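Local coordinates for MutT related protein (Methanosarcina mazei, PDB 3GRN) that probably acts as a Nudix-type hydrolase of the MutT family, though its substrate is not established, at residues A[27-32]-A[104-109]; A[6-11]-A[42-47]; A[12-17]-A[87-92]; A[22-27]-A[109-114]. All coordinates share one frame; numbering follows the deposited sequence.

All four contacts belong to one mixed sheet of the Nudix domain. Contact 3 is the core one: parallel strands 7-16 and 84-94 meet near the centre of the chain, with a salt bridge between them. Contact 2 pairs the earlier half of strand 7-16 with strand 38-44. Its chemistry is glycine backbone, a bridging water and valine packing, and its salt bridge, from Lys44, goes to the second subunit. Contacts 1 and 4 both use strand 105-111 and share Arg27 and Ser109. Contact 4 is regular antiparallel pairing under a tryptophan. Contact 1, more exposed, lies where strand 22-27 gives way to a turn, with one direct hydrogen bond and a water.

Contact 1 of 4, residues A[27-32]-A[104-109]; sequences RSENSR and EHIEYS
Arg27 and His105 each carry CG anti to the carbonyl carbon (chi1 -63° and -61°), and their side chains meet where Arg27 CG lies 4.0 Å from His105 CD2. The guanidinium and imidazole planes are almost perpendicular. Arg27 CA lies 3.7 Å from His105 CD2, oblique to the ring. Ile106 CG1 sits between the backbone N and the carbonyl carbon, and Ile106 CD1 at the end of that branch lies 3.2 Å from Arg27 O and also packs on Ser28 CA. Arg27 and His105 form an antiparallel non-hydrogen-bonded pair, at the point where strand 22-27 of the Nudix sheet runs out into a type I turn from Ser28 to Ser31. Just past that pair, Ser28 N donates to Glu104 O at 2.9 Å. The donor stands well above the carbonyl plane. Glu104 O has a second partner, a water that donates to it at 2.8 Å and to Ser31 OG at 2.6 Å. Ser31 OG in turn donates to Ser28 O at 2.8 Å, within the turn. The same water lies over the centre of one face of the Arg27 guanidinium. The charge of that group is met by Asp39, which forms a salt bridge with NH1, while NH2 donates to Thr33 O.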
loop_
_atom_site.group_PDB
_atom_site.type_symbol
_atom_site.label_atom_id
_atom_site.label_comp_id
_atom_site.label_asym_id
_atom_site.label_seq_id
_atom_site.Cartn_x
_atom_site.Cartn_y
_atom_site.Cartn_z
ATOM N N ARG A 27 -11.147 -4.836 4.426
ATOM C CA ARG A 27 -9.855 -5.171 3.849
ATOM C C ARG A 27 -9.988 -6.221 2.740
ATOM O O ARG A 27 -10.866 -7.072 2.813
ATOM C CB ARG A 27 -8.918 -5.697 4.929
ATOM C CG ARG A 27 -8.587 -4.687 6.021
ATOM C CD ARG A 27 -7.765 -5.305 7.172
ATOM N NE ARG A 27 -6.432 -5.759 6.760
ATOM C CZ ARG A 27 -5.365 -4.972 6.621
ATOM N NH1 ARG A 27 -5.453 -3.669 6.855
ATOM N NH2 ARG A 27 -4.202 -5.484 6.230
ATOM N N SER A 28 -9.109 -6.144 1.735
ATOM C CA SER A 28 -9.131 -7.114 0.635
ATOM C C SER A 28 -8.673 -8.497 1.103
ATOM O O SER A 28 -7.970 -8.621 2.127
ATOM C CB SER A 28 -8.272 -6.655 -0.528
ATOM O OG SER A 28 -6.898 -6.759 -0.217
ATOM N N GLU A 29 -9.065 -9.515 0.336
ATOM C CA GLU A 29 -8.793 -10.920 0.681
ATOM C C GLU A 29 -7.320 -11.319 0.519
ATOM O O GLU A 29 -6.858 -12.281 1.138
ATOM C CB GLU A 29 -9.702 -11.843 -0.116
ATOM C CG GLU A 29 -11.182 -11.564 0.082
ATOM C CD GLU A 29 -11.674 -11.967 1.451
ATOM O OE1 GLU A 29 -11.061 -12.884 2.060
ATOM O OE2 GLU A 29 -12.684 -11.374 1.902
ATOM N N ASN A 30 -6.591 -10.555 -0.291
ATOM C CA ASN A 30 -5.178 -10.820 -0.573
ATOM C C ASN A 30 -4.202 -10.144 0.399
ATOM O O ASN A 30 -2.975 -10.208 0.200
ATOM C CB ASN A 30 -4.849 -10.407 -2.014
ATOM C CG ASN A 30 -5.984 -10.698 -2.980
ATOM O OD1 ASN A 30 -6.538 -9.786 -3.596
ATOM N ND2 ASN A 30 -6.346 -11.972 -3.110
ATOM N N SER A 31 -4.747 -9.498 1.438
ATOM C CA SER A 31 -3.948 -8.877 2.491
ATOM C C SER A 31 -3.287 -9.954 3.351
ATOM O O SER A 31 -3.918 -10.962 3.732
ATOM C CB SER A 31 -4.810 -7.973 3.386
ATOM O OG SER A 31 -5.653 -7.115 2.626
ATOM N N ARG A 32 -2.007 -9.728 3.637
ATOM C CA ARG A 32 -1.200 -10.609 4.483
ATOM C C ARG A 32 -1.756 -10.722 5.915
ATOM O O ARG A 32 -1.758 -11.804 6.500
ATOM C CB ARG A 32 0.253 -10.107 4.485
ATOM C CG ARG A 32 1.169 -10.790 5.475
ATOM C CD ARG A 32 2.558 -10.176 5.434
ATOM N NE ARG A 32 3.584 -11.083 5.954
ATOM C CZ ARG A 32 4.170 -12.051 5.247
ATOM N NH1 ARG A 32 3.835 -12.261 3.976
ATOM N NH2 ARG A 32 5.093 -12.817 5.816
ATOM N N GLU A 104 -6.320 -2.113 -1.504
ATOM C CA GLU A 104 -6.261 -2.545 -0.096
ATOM C C GLU A 104 -7.628 -2.882 0.491
ATOM O O GLU A 104 -7.719 -3.623 1.476
ATOM C CB GLU A 104 -5.537 -1.495 0.764
ATOM C CG GLU A 104 -4.060 -1.310 0.394
ATOM C CD GLU A 104 -3.254 -0.566 1.454
ATOM O OE1 GLU A 104 -3.724 0.488 1.949
ATOM O OE2 GLU A 104 -2.137 -1.034 1.783
ATOM N N HIS A 105 -8.697 -2.329 -0.088
ATOM C CA HIS A 105 -10.025 -2.474 0.490
ATOM C C HIS A 105 -11.100 -2.741 -0.548
ATOM O O HIS A 105 -11.004 -2.248 -1.674
ATOM C CB HIS A 105 -10.424 -1.252 1.322
ATOM C CG HIS A 105 -9.518 -0.980 2.481
ATOM N ND1 HIS A 105 -8.491 -0.062 2.418
ATOM C CD2 HIS A 105 -9.484 -1.502 3.730
ATOM C CE1 HIS A 105 -7.861 -0.029 3.579
ATOM N NE2 HIS A 105 -8.447 -0.887 4.394
ATOM N N ILE A 106 -12.118 -3.513 -0.174
ATOM C CA ILE A 106 -13.166 -3.908 -1.138
ATOM C C ILE A 106 -14.487 -3.162 -1.016
ATOM O O ILE A 106 -15.244 -3.051 -1.983
ATOM C CB ILE A 106 -13.419 -5.435 -1.152
ATOM C CG1 ILE A 106 -13.605 -5.982 0.270
ATOM C CG2 ILE A 106 -12.296 -6.145 -1.914
ATOM C CD1 ILE A 106 -13.029 -7.395 0.425
ATOM N N GLU A 107 -14.761 -2.643 0.175
ATOM C CA GLU A 107 -15.931 -1.814 0.406
ATOM C C GLU A 107 -15.744 -0.863 1.577
ATOM O O GLU A 107 -14.794 -0.985 2.342
ATOM C CB GLU A 107 -17.212 -2.634 0.590
ATOM C CG GLU A 107 -17.126 -3.751 1.596
ATOM C CD GLU A 107 -18.206 -4.806 1.380
ATOM O OE1 GLU A 107 -19.253 -4.489 0.772
ATOM O OE2 GLU A 107 -17.999 -5.955 1.815
ATOM N N TYR A 108 -16.669 0.076 1.688
ATOM C CA TYR A 108 -16.672 1.004 2.809
ATOM C C TYR A 108 -18.081 1.182 3.308
ATOM O O TYR A 108 -19.038 0.849 2.618
ATOM C CB TYR A 108 -16.062 2.359 2.428
ATOM C CG TYR A 108 -16.908 3.165 1.470
ATOM C CD1 TYR A 108 -17.900 4.035 1.943
ATOM C CD2 TYR A 108 -16.744 3.031 0.089
ATOM C CE1 TYR A 108 -18.696 4.775 1.068
ATOM C CE2 TYR A 108 -17.527 3.765 -0.798
ATOM C CZ TYR A 108 -18.513 4.629 -0.299
ATOM O OH TYR A 108 -19.307 5.370 -1.153
ATOM N N SER A 109 -18.182 1.772 4.494
ATOM C CA SER A 109 -19.446 2.034 5.129
ATOM C C SER A 109 -19.277 3.127 6.156
ATOM O O SER A 109 -18.243 3.198 6.834
ATOM C CB SER A 109 -19.990 0.767 5.788
ATOM O OG SER A 109 -21.293 0.995 6.290
HETATM O O HOH W 1 -5.854 -4.656 3.309
#

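Contact 2 of 4, residues A[6-11]-A[42-47]; sequences PYIISV and GGKVNP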
loop_
_atom_site.group_PDB
_atom_site.type_symbol
_atom_site.label_atom_id
_atom_site.label_comp_id
_atom_site.label_asym_id
_atom_site.label_seq_id
_atom_site.Cartn_x
_atom_site.Cartn_y
_atom_site.Cartn_z
ATOM N N PRO A 6 8.692 -8.276 16.965
ATOM C CA PRO A 6 8.955 -6.830 16.881
ATOM C C PRO A 6 7.684 -6.010 17.058
ATOM O O PRO A 6 6.572 -6.520 16.807
ATOM C CB PRO A 6 9.464 -6.646 15.453
ATOM C CG PRO A 6 8.800 -7.754 14.680
ATOM C CD PRO A 6 8.794 -8.918 15.645
ATOM N N TYR A 7 7.856 -4.767 17.511
ATOM C CA TYR A 7 6.756 -3.786 17.543
ATOM C C TYR A 7 6.825 -2.925 16.296
ATOM O O TYR A 7 7.925 -2.632 15.807
ATOM C CB TYR A 7 6.846 -2.870 18.766
ATOM C CG TYR A 7 6.450 -3.493 20.066
ATOM C CD1 TYR A 7 5.124 -3.415 20.513
ATOM C CD2 TYR A 7 7.392 -4.137 20.874
ATOM C CE1 TYR A 7 4.741 -3.987 21.728
ATOM C CE2 TYR A 7 7.028 -4.714 22.094
ATOM C CZ TYR A 7 5.696 -4.647 22.508
ATOM O OH TYR A 7 5.317 -5.215 23.702
ATOM N N ILE A 8 5.658 -2.503 15.788
ATOM C CA ILE A 8 5.587 -1.497 14.739
ATOM C C ILE A 8 4.576 -0.440 15.146
ATOM O O ILE A 8 3.709 -0.710 15.997
ATOM C CB ILE A 8 5.222 -2.067 13.345
ATOM C CG1 ILE A 8 3.794 -2.597 13.342
ATOM C CG2 ILE A 8 6.270 -3.151 12.900
ATOM C CD1 ILE A 8 3.116 -2.574 12.014
ATOM N N ILE A 9 4.748 0.770 14.592
ATOM C CA ILE A 9 3.830 1.885 14.872
ATOM C C ILE A 9 2.887 2.034 13.672
ATOM O O ILE A 9 3.326 2.062 12.504
ATOM C CB ILE A 9 4.594 3.243 15.125
ATOM C CG1 ILE A 9 5.687 3.092 16.193
ATOM C CG2 ILE A 9 3.598 4.399 15.473
ATOM C CD1 ILE A 9 5.180 2.640 17.562
ATOM N N SER A 10 1.597 2.130 13.966
ATOM C CA SER A 10 0.591 2.387 12.952
ATOM C C SER A 10 -0.224 3.591 13.360
ATOM O O SER A 10 -0.177 4.012 14.522
ATOM C CB SER A 10 -0.318 1.178 12.732
ATOM O OG SER A 10 0.404 0.109 12.135
ATOM N N VAL A 11 -0.918 4.179 12.392
ATOM C CA VAL A 11 -1.835 5.292 12.651
ATOM C C VAL A 11 -3.203 5.054 11.998
ATOM O O VAL A 11 -3.294 4.522 10.889
ATOM C CB VAL A 11 -1.235 6.639 12.182
ATOM C CG1 VAL A 11 -0.087 7.065 13.089
ATOM C CG2 VAL A 11 -0.720 6.536 10.731
ATOM N N GLY A 42 -6.061 3.920 7.687
ATOM C CA GLY A 42 -4.754 4.097 8.331
ATOM C C GLY A 42 -3.829 2.963 7.996
ATOM O O GLY A 42 -4.133 2.146 7.113
ATOM N N GLY A 43 -2.697 2.891 8.693
ATOM C CA GLY A 43 -1.748 1.817 8.439
ATOM C C GLY A 43 -0.406 2.148 9.037
ATOM O O GLY A 43 -0.307 3.074 9.850
ATOM N N LYS A 44 0.626 1.443 8.562
ATOM C CA LYS A 44 1.967 1.547 9.154
ATOM C C LYS A 44 2.656 2.879 8.855
ATOM O O LYS A 44 2.579 3.407 7.729
ATOM C CB LYS A 44 2.861 0.388 8.691
ATOM C CG LYS A 44 2.248 -0.993 8.787
ATOM C CD LYS A 44 3.236 -2.036 8.248
ATOM C CE LYS A 44 2.689 -3.452 8.321
ATOM N NZ LYS A 44 2.094 -3.922 7.041
ATOM N N VAL A 45 3.335 3.432 9.871
ATOM C CA VAL A 45 4.082 4.694 9.705
ATOM C C VAL A 45 5.426 4.353 9.041
ATOM O O VAL A 45 6.048 3.356 9.401
ATOM C CB VAL A 45 4.301 5.453 11.057
ATOM C CG1 VAL A 45 5.136 6.709 10.832
ATOM C CG2 VAL A 45 2.977 5.883 11.640
ATOM N N ASN A 46 5.854 5.165 8.067
ATOM C CA ASN A 46 7.055 4.858 7.272
ATOM C C ASN A 46 8.311 5.246 8.023
ATOM O O ASN A 46 8.237 6.061 8.963
ATOM C CB ASN A 46 7.041 5.584 5.911
ATOM C CG ASN A 46 6.169 4.907 4.876
ATOM O OD1 ASN A 46 5.850 3.716 4.963
ATOM N ND2 ASN A 46 5.751 5.683 3.883
ATOM N N PRO A 47 9.478 4.661 7.624
ATOM C CA PRO A 47 10.748 5.164 8.155
ATOM C C PRO A 47 10.875 6.681 7.945
ATOM O O PRO A 47 10.599 7.193 6.838
ATOM C CB PRO A 47 11.800 4.423 7.324
ATOM C CG PRO A 47 11.132 3.172 6.877
ATOM C CD PRO A 47 9.676 3.519 6.703
HETATM O O HOH W 2 5.733 1.654 11.423
#
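The start of the Nudix box lies here, where strand 38-44 pairs antiparallel with strand 7-16. Val11 and Gly43 form a hydrogen-bonded pair: Val11 N donates to Gly43 O, and Gly43 N returns a bond to Val11 O at 2.8 Å. Gly42 CA makes a CA-H...O contact with the same Val11 O at 3.0 Å. A side chain at Gly42 would clash with it, and phi and psi there would also jam a CB against the preceding carbonyl O, so only glycine fits easily. Two residues on, Val45 N donates to Ile9 O at 3.0 Å in an almost straight bond. A water adds a second grip on Ile9 O and also donates to Val45 O, bridging the two carbonyls. Val11, on the face turned to helix 51-63, meets Val45 just beyond the strand end. Val45 CG2, anti to its own carbonyl carbon, reaches Val11 CG1 at 3.6 Å, and the two side chains cross at about a right angle. Ile9 lies alongside Val45 more loosely. Helix 51-63 covers these residues through Leu51 and Val55. Ile8 CD1 instead touches Lys44 CG at 3.7 Å. The amino group of Lys44 forms a salt bridge with Glu120 of the second subunit. Gly42 N is bonded to Glu62 of helix 51-63, and the strand end leads into that helix as in the loop-helix-loop of the Nudix box.

Contact 3 of 4, residues A[12-17]-A[87-92]; sequences YALIRN and AIVFDG
Backbone bonds carry most of this contact between Tyr12 to Arg16 and Ala87 to Gly92, two parallel strands. Tyr12 N donates to Ile88 O, Phe90 N to Tyr12 O, Leu14 N to Phe90 O at 2.8 Å, and Gly92 N to Leu14 O at 2.7 Å. Apolar packing comes next. Ala87 CB sits at the edge of the Tyr12 ring, in its plane, 3.5 Å from Tyr12 CE2. Leu14 CG meets Val89 CG1 at 3.7 Å, each residue pointing to the face covered by helix 124-137. On the other face Phe90 and Ala13 pack against helix 51-63. The charged pair lies at the Arg16 end of the pairing. Arg16 runs extended from CG to NE and grips Asp91 end-on with two nitrogens. Arg16 NH1 donates to Asp91 OD1 at 2.7 Å, and Arg16 NH2 to Asp91 OD2 at 2.6 Å. Both oxygens lie near the guanidinium plane; OD1 is met on its syn side, OD2 from above the carboxylate plane. The Asp91 CG is anti to its backbone N (chi1 -163°), and the carboxylate is turned 24° from the guanidinium. OD1 also accepts from Gly93 N. An alanine at Asp91 would probably leave the guanidinium of Arg16 without its carboxylate mate and Gly93 N without this acceptor. With a helix packed on each face, this parallel pair of strands is the centre of the alpha-beta-alpha sandwich of the Nudix fold.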
loop_
_atom_site.group_PDB
_atom_site.type_symbol
_atom_site.label_atom_id
_atom_site.label_comp_id
_atom_site.label_asym_id
_atom_site.label_seq_id
_atom_site.Cartn_x
_atom_site.Cartn_y
_atom_site.Cartn_z
ATOM N N TYR A 12 -4.261 5.427 12.702
ATOM C CA TYR A 12 -5.640 5.346 12.171
ATOM C C TYR A 12 -6.357 6.689 12.262
ATOM O O TYR A 12 -5.992 7.544 13.088
ATOM C CB TYR A 12 -6.432 4.247 12.872
ATOM C CG TYR A 12 -5.823 2.890 12.599
ATOM C CD1 TYR A 12 -6.095 2.225 11.397
ATOM C CD2 TYR A 12 -4.933 2.303 13.488
ATOM C CE1 TYR A 12 -5.532 0.978 11.097
ATOM C CE2 TYR A 12 -4.338 1.041 13.180
ATOM C CZ TYR A 12 -4.644 0.406 11.973
ATOM O OH TYR A 12 -4.102 -0.824 11.647
ATOM N N ALA A 13 -7.370 6.877 11.393
ATOM C CA ALA A 13 -8.159 8.129 11.412
ATOM C C ALA A 13 -9.616 7.866 11.703
ATOM O O ALA A 13 -10.198 6.930 11.150
ATOM C CB ALA A 13 -8.041 8.854 10.094
ATOM N N LEU A 14 -10.193 8.697 12.574
ATOM C CA LEU A 14 -11.637 8.726 12.803
ATOM C C LEU A 14 -12.206 9.823 11.914
ATOM O O LEU A 14 -12.015 11.016 12.177
ATOM C CB LEU A 14 -11.972 9.069 14.257
ATOM C CG LEU A 14 -11.598 8.057 15.319
ATOM C CD1 LEU A 14 -11.966 8.634 16.704
ATOM C CD2 LEU A 14 -12.277 6.717 15.096
ATOM N N ILE A 15 -12.900 9.404 10.870
ATOM C CA ILE A 15 -13.431 10.342 9.887
ATOM C C ILE A 15 -14.933 10.197 9.899
ATOM O O ILE A 15 -15.426 9.101 9.663
ATOM C CB ILE A 15 -12.892 10.024 8.491
ATOM C CG1 ILE A 15 -11.369 10.205 8.473
ATOM C CG2 ILE A 15 -13.550 10.897 7.439
ATOM C CD1 ILE A 15 -10.726 9.825 7.187
ATOM N N ARG A 16 -15.636 11.317 10.113
ATOM C CA ARG A 16 -17.104 11.309 10.197
ATOM C C ARG A 16 -17.761 12.028 9.025
ATOM O O ARG A 16 -17.162 12.908 8.417
ATOM C CB ARG A 16 -17.591 11.953 11.501
ATOM C CG ARG A 16 -17.018 11.345 12.759
ATOM C CD ARG A 16 -17.283 12.285 13.915
ATOM N NE ARG A 16 -16.455 11.992 15.077
ATOM C CZ ARG A 16 -15.201 12.405 15.236
ATOM N NH1 ARG A 16 -14.597 13.135 14.301
ATOM N NH2 ARG A 16 -14.545 12.074 16.338
ATOM N N ASN A 17 -18.999 11.635 8.727
ATOM C CA ASN A 17 -19.797 12.319 7.717
ATOM C C ASN A 17 -20.674 13.378 8.373
ATOM O O ASN A 17 -20.593 13.588 9.588
ATOM C CB ASN A 17 -20.628 11.327 6.876
ATOM C CG ASN A 17 -21.652 10.516 7.694
ATOM O OD1 ASN A 17 -21.896 10.763 8.877
ATOM N ND2 ASN A 17 -22.255 9.532 7.038
ATOM N N ALA A 87 -0.812 1.463 17.841
ATOM C CA ALA A 87 -1.476 2.345 16.878
ATOM C C ALA A 87 -2.040 3.592 17.553
ATOM O O ALA A 87 -2.647 3.515 18.627
ATOM C CB ALA A 87 -2.550 1.622 16.150
ATOM N N ILE A 88 -1.806 4.732 16.919
ATOM C CA ILE A 88 -2.303 6.002 17.434
ATOM C C ILE A 88 -3.466 6.437 16.542
ATOM O O ILE A 88 -3.365 6.412 15.296
ATOM C CB ILE A 88 -1.184 7.086 17.541
ATOM C CG1 ILE A 88 -0.063 6.626 18.495
ATOM C CG2 ILE A 88 -1.747 8.391 18.083
ATOM C CD1 ILE A 88 1.040 5.827 17.845
ATOM N N VAL A 89 -4.573 6.813 17.185
ATOM C CA VAL A 89 -5.804 7.142 16.468
ATOM C C VAL A 89 -5.962 8.663 16.491
ATOM O O VAL A 89 -5.880 9.282 17.557
ATOM C CB VAL A 89 -7.052 6.464 17.074
ATOM C CG1 VAL A 89 -8.248 6.832 16.250
ATOM C CG2 VAL A 89 -6.897 4.925 17.107
ATOM N N PHE A 90 -6.151 9.243 15.309
ATOM C CA PHE A 90 -6.316 10.676 15.144
ATOM C C PHE A 90 -7.747 11.015 14.783
ATOM O O PHE A 90 -8.433 10.233 14.100
ATOM C CB PHE A 90 -5.384 11.175 14.041
ATOM C CG PHE A 90 -3.951 11.237 14.464
ATOM C CD1 PHE A 90 -3.433 12.412 15.019
ATOM C CD2 PHE A 90 -3.113 10.131 14.300
ATOM C CE1 PHE A 90 -2.104 12.476 15.416
ATOM C CE2 PHE A 90 -1.786 10.180 14.713
ATOM C CZ PHE A 90 -1.274 11.342 15.273
ATOM N N ASP A 91 -8.195 12.178 15.246
ATOM C CA ASP A 91 -9.512 12.641 14.897
ATOM C C ASP A 91 -9.408 13.437 13.594
ATOM O O ASP A 91 -8.681 14.428 13.497
ATOM C CB ASP A 91 -10.125 13.453 16.046
ATOM C CG ASP A 91 -11.632 13.606 15.909
ATOM O OD1 ASP A 91 -12.091 14.045 14.835
ATOM O OD2 ASP A 91 -12.361 13.296 16.878
ATOM N N GLY A 92 -10.137 12.966 12.592
ATOM C CA GLY A 92 -10.091 13.521 11.251
ATOM C C GLY A 92 -11.265 14.451 10.997
ATOM O O GLY A 92 -11.388 14.999 9.905
#

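Contact 4 of 4, residues A[22-27]-A[109-114]; sequences FLLLRR and SWVSLE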
loop_
_atom_site.group_PDB
_atom_site.type_symbol
_atom_site.label_atom_id
_atom_site.label_comp_id
_atom_site.label_asym_id
_atom_site.label_seq_id
_atom_site.Cartn_x
_atom_site.Cartn_y
_atom_site.Cartn_z
ATOM N N PHE A 22 -19.044 7.039 11.448
ATOM C CA PHE A 22 -17.606 6.836 11.192
ATOM C C PHE A 22 -17.322 6.011 9.947
ATOM O O PHE A 22 -18.002 5.034 9.667
ATOM C CB PHE A 22 -16.937 6.146 12.389
ATOM C CG PHE A 22 -16.970 6.962 13.653
ATOM C CD1 PHE A 22 -15.972 7.878 13.933
ATOM C CD2 PHE A 22 -18.015 6.807 14.563
ATOM C CE1 PHE A 22 -15.997 8.635 15.105
ATOM C CE2 PHE A 22 -18.057 7.560 15.730
ATOM C CZ PHE A 22 -17.049 8.468 16.005
ATOM N N LEU A 23 -16.267 6.390 9.241
ATOM C CA LEU A 23 -15.848 5.672 8.041
ATOM C C LEU A 23 -15.106 4.393 8.400
ATOM O O LEU A 23 -14.027 4.439 9.019
ATOM C CB LEU A 23 -14.950 6.569 7.167
ATOM C CG LEU A 23 -14.448 5.938 5.854
ATOM C CD1 LEU A 23 -15.560 5.386 4.962
ATOM C CD2 LEU A 23 -13.524 6.898 5.083
ATOM N N LEU A 24 -15.683 3.255 8.003
ATOM C CA LEU A 24 -14.989 1.967 8.101
ATOM C C LEU A 24 -14.733 1.396 6.706
ATOM O O LEU A 24 -15.491 1.659 5.773
ATOM C CB LEU A 24 -15.761 0.949 8.942
ATOM C CG LEU A 24 -16.266 1.394 10.303
ATOM C CD1 LEU A 24 -16.884 0.201 11.017
ATOM C CD2 LEU A 24 -15.159 1.984 11.127
ATOM N N LEU A 25 -13.670 0.615 6.581
ATOM C CA LEU A 25 -13.277 0.033 5.303
ATOM C C LEU A 25 -13.087 -1.458 5.500
ATOM O O LEU A 25 -12.536 -1.873 6.513
ATOM C CB LEU A 25 -11.930 0.614 4.886
ATOM C CG LEU A 25 -11.767 2.131 4.885
ATOM C CD1 LEU A 25 -10.309 2.465 4.484
ATOM C CD2 LEU A 25 -12.732 2.735 3.920
ATOM N N ARG A 26 -13.516 -2.263 4.531
ATOM C CA ARG A 26 -13.284 -3.708 4.618
ATOM C C ARG A 26 -12.075 -4.110 3.809
ATOM O O ARG A 26 -12.013 -3.804 2.632
ATOM C CB ARG A 26 -14.515 -4.494 4.176
ATOM C CG ARG A 26 -14.340 -5.984 4.421
ATOM C CD ARG A 26 -15.640 -6.732 4.440
ATOM N NE ARG A 26 -16.035 -7.181 3.117
ATOM C CZ ARG A 26 -15.596 -8.287 2.510
ATOM N NH1 ARG A 26 -16.046 -8.584 1.300
ATOM N NH2 ARG A 26 -14.700 -9.095 3.080
ATOM N N ARG A 27 -11.147 -4.836 4.426
ATOM C CA ARG A 27 -9.855 -5.171 3.849
ATOM C C ARG A 27 -9.988 -6.221 2.740
ATOM O O ARG A 27 -10.866 -7.072 2.813
ATOM C CB ARG A 27 -8.918 -5.697 4.929
ATOM C CG ARG A 27 -8.587 -4.687 6.021
ATOM C CD ARG A 27 -7.765 -5.305 7.172
ATOM N NE ARG A 27 -6.432 -5.759 6.760
ATOM C CZ ARG A 27 -5.365 -4.972 6.621
ATOM N NH1 ARG A 27 -5.453 -3.669 6.855
ATOM N NH2 ARG A 27 -4.202 -5.484 6.230
ATOM N N SER A 109 -18.182 1.772 4.494
ATOM C CA SER A 109 -19.446 2.034 5.129
ATOM C C SER A 109 -19.277 3.127 6.156
ATOM O O SER A 109 -18.243 3.198 6.834
ATOM C CB SER A 109 -19.990 0.767 5.788
ATOM O OG SER A 109 -21.293 0.995 6.290
ATOM N N TRP A 110 -20.286 3.993 6.230
ATOM C CA TRP A 110 -20.380 5.037 7.243
ATOM C C TRP A 110 -21.265 4.482 8.355
ATOM O O TRP A 110 -22.476 4.317 8.175
ATOM C CB TRP A 110 -20.971 6.322 6.653
ATOM C CG TRP A 110 -20.143 6.977 5.582
ATOM C CD1 TRP A 110 -20.287 6.831 4.223
ATOM C CD2 TRP A 110 -19.044 7.877 5.776
ATOM N NE1 TRP A 110 -19.336 7.589 3.564
ATOM C CE2 TRP A 110 -18.570 8.246 4.493
ATOM C CE3 TRP A 110 -18.409 8.406 6.910
ATOM C CZ2 TRP A 110 -17.493 9.123 4.314
ATOM C CZ3 TRP A 110 -17.341 9.278 6.729
ATOM C CH2 TRP A 110 -16.892 9.629 5.437
ATOM N N VAL A 111 -20.650 4.164 9.493
ATOM C CA VAL A 111 -21.315 3.447 10.579
ATOM C C VAL A 111 -21.409 4.298 11.861
ATOM O O VAL A 111 -20.427 4.914 12.277
ATOM C CB VAL A 111 -20.620 2.080 10.876
ATOM C CG1 VAL A 111 -21.489 1.246 11.801
ATOM C CG2 VAL A 111 -20.346 1.295 9.587
ATOM N N SER A 112 -22.598 4.343 12.474
ATOM C CA SER A 112 -22.769 5.060 13.739
ATOM C C SER A 112 -22.107 4.296 14.873
ATOM O O SER A 112 -21.917 3.078 14.787
ATOM C CB SER A 112 -24.256 5.277 14.070
ATOM O OG SER A 112 -24.887 4.038 14.324
ATOM N N LEU A 113 -21.769 5.027 15.931
ATOM C CA LEU A 113 -21.188 4.468 17.148
ATOM C C LEU A 113 -22.024 3.346 17.750
ATOM O O LEU A 113 -21.477 2.309 18.123
ATOM C CB LEU A 113 -20.976 5.569 18.187
ATOM C CG LEU A 113 -20.322 5.194 19.521
ATOM C CD1 LEU A 113 -18.878 4.724 19.319
ATOM C CD2 LEU A 113 -20.368 6.402 20.411
ATOM N N GLU A 114 -23.339 3.555 17.824
ATOM C CA GLU A 114 -24.267 2.521 18.301
ATOM C C GLU A 114 -24.108 1.202 17.549
ATOM O O GLU A 114 -23.997 0.149 18.178
ATOM C CB GLU A 114 -25.717 3.003 18.210
ATOM C CG GLU A 114 -26.710 2.095 18.930
ATOM C CD GLU A 114 -28.124 2.177 18.367
ATOM O OE1 GLU A 114 -29.056 1.712 19.061
ATOM O OE2 GLU A 114 -28.306 2.692 17.240
#
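Trp110 lays one face of its indole over Leu23. Leu23 CB is 3.6 Å from Trp110 CZ3 and makes a CH-pi contact with the six-membered ring, 26° off the ring normal. Leu23 CD1 lies 4.1 Å above the indole plane of Trp110, over its centre. Leu23 CG is anti to the backbone N (chi1 -179°), and chi2 of 54° then carries CD1 over the indole. A glycine in place of Trp110 removes the indole and would probably leave Leu23 CB and CD1 without the ring face they pack on, and Ile15 without this neighbour. The two residues form a non-hydrogen-bonded antiparallel pair, and hydrogen-bonded pairs flank it. At Phe22 and Val111, Phe22 N donates to Val111 O at 2.7 Å from well above the carbonyl plane, and Val111 N donates to Phe22 O. At Leu24 and Ser109, Leu24 N donates to Ser109 O at 2.8 Å, and Ser109 N returns a bond to Leu24 O. On the face away from Trp110, Leu24 CD1 meets Val111 CG2 at 3.9 Å, with the two side chains crossing at about a right angle. Phe22 takes Leu113 CB at its ring edge, 4.3 Å from Phe22 CE2. Ser112, just before Leu113, is the N-cap of helix 113-116. Strand 105-111 is the outermost strand on this side of the sheet within the chain, and strand 22-27 joins it to strand 38-44. Trp110 extends to Ile15 of strand 7-16, while Phe22 meets Phe130 of helix 124-137 edge-to-face.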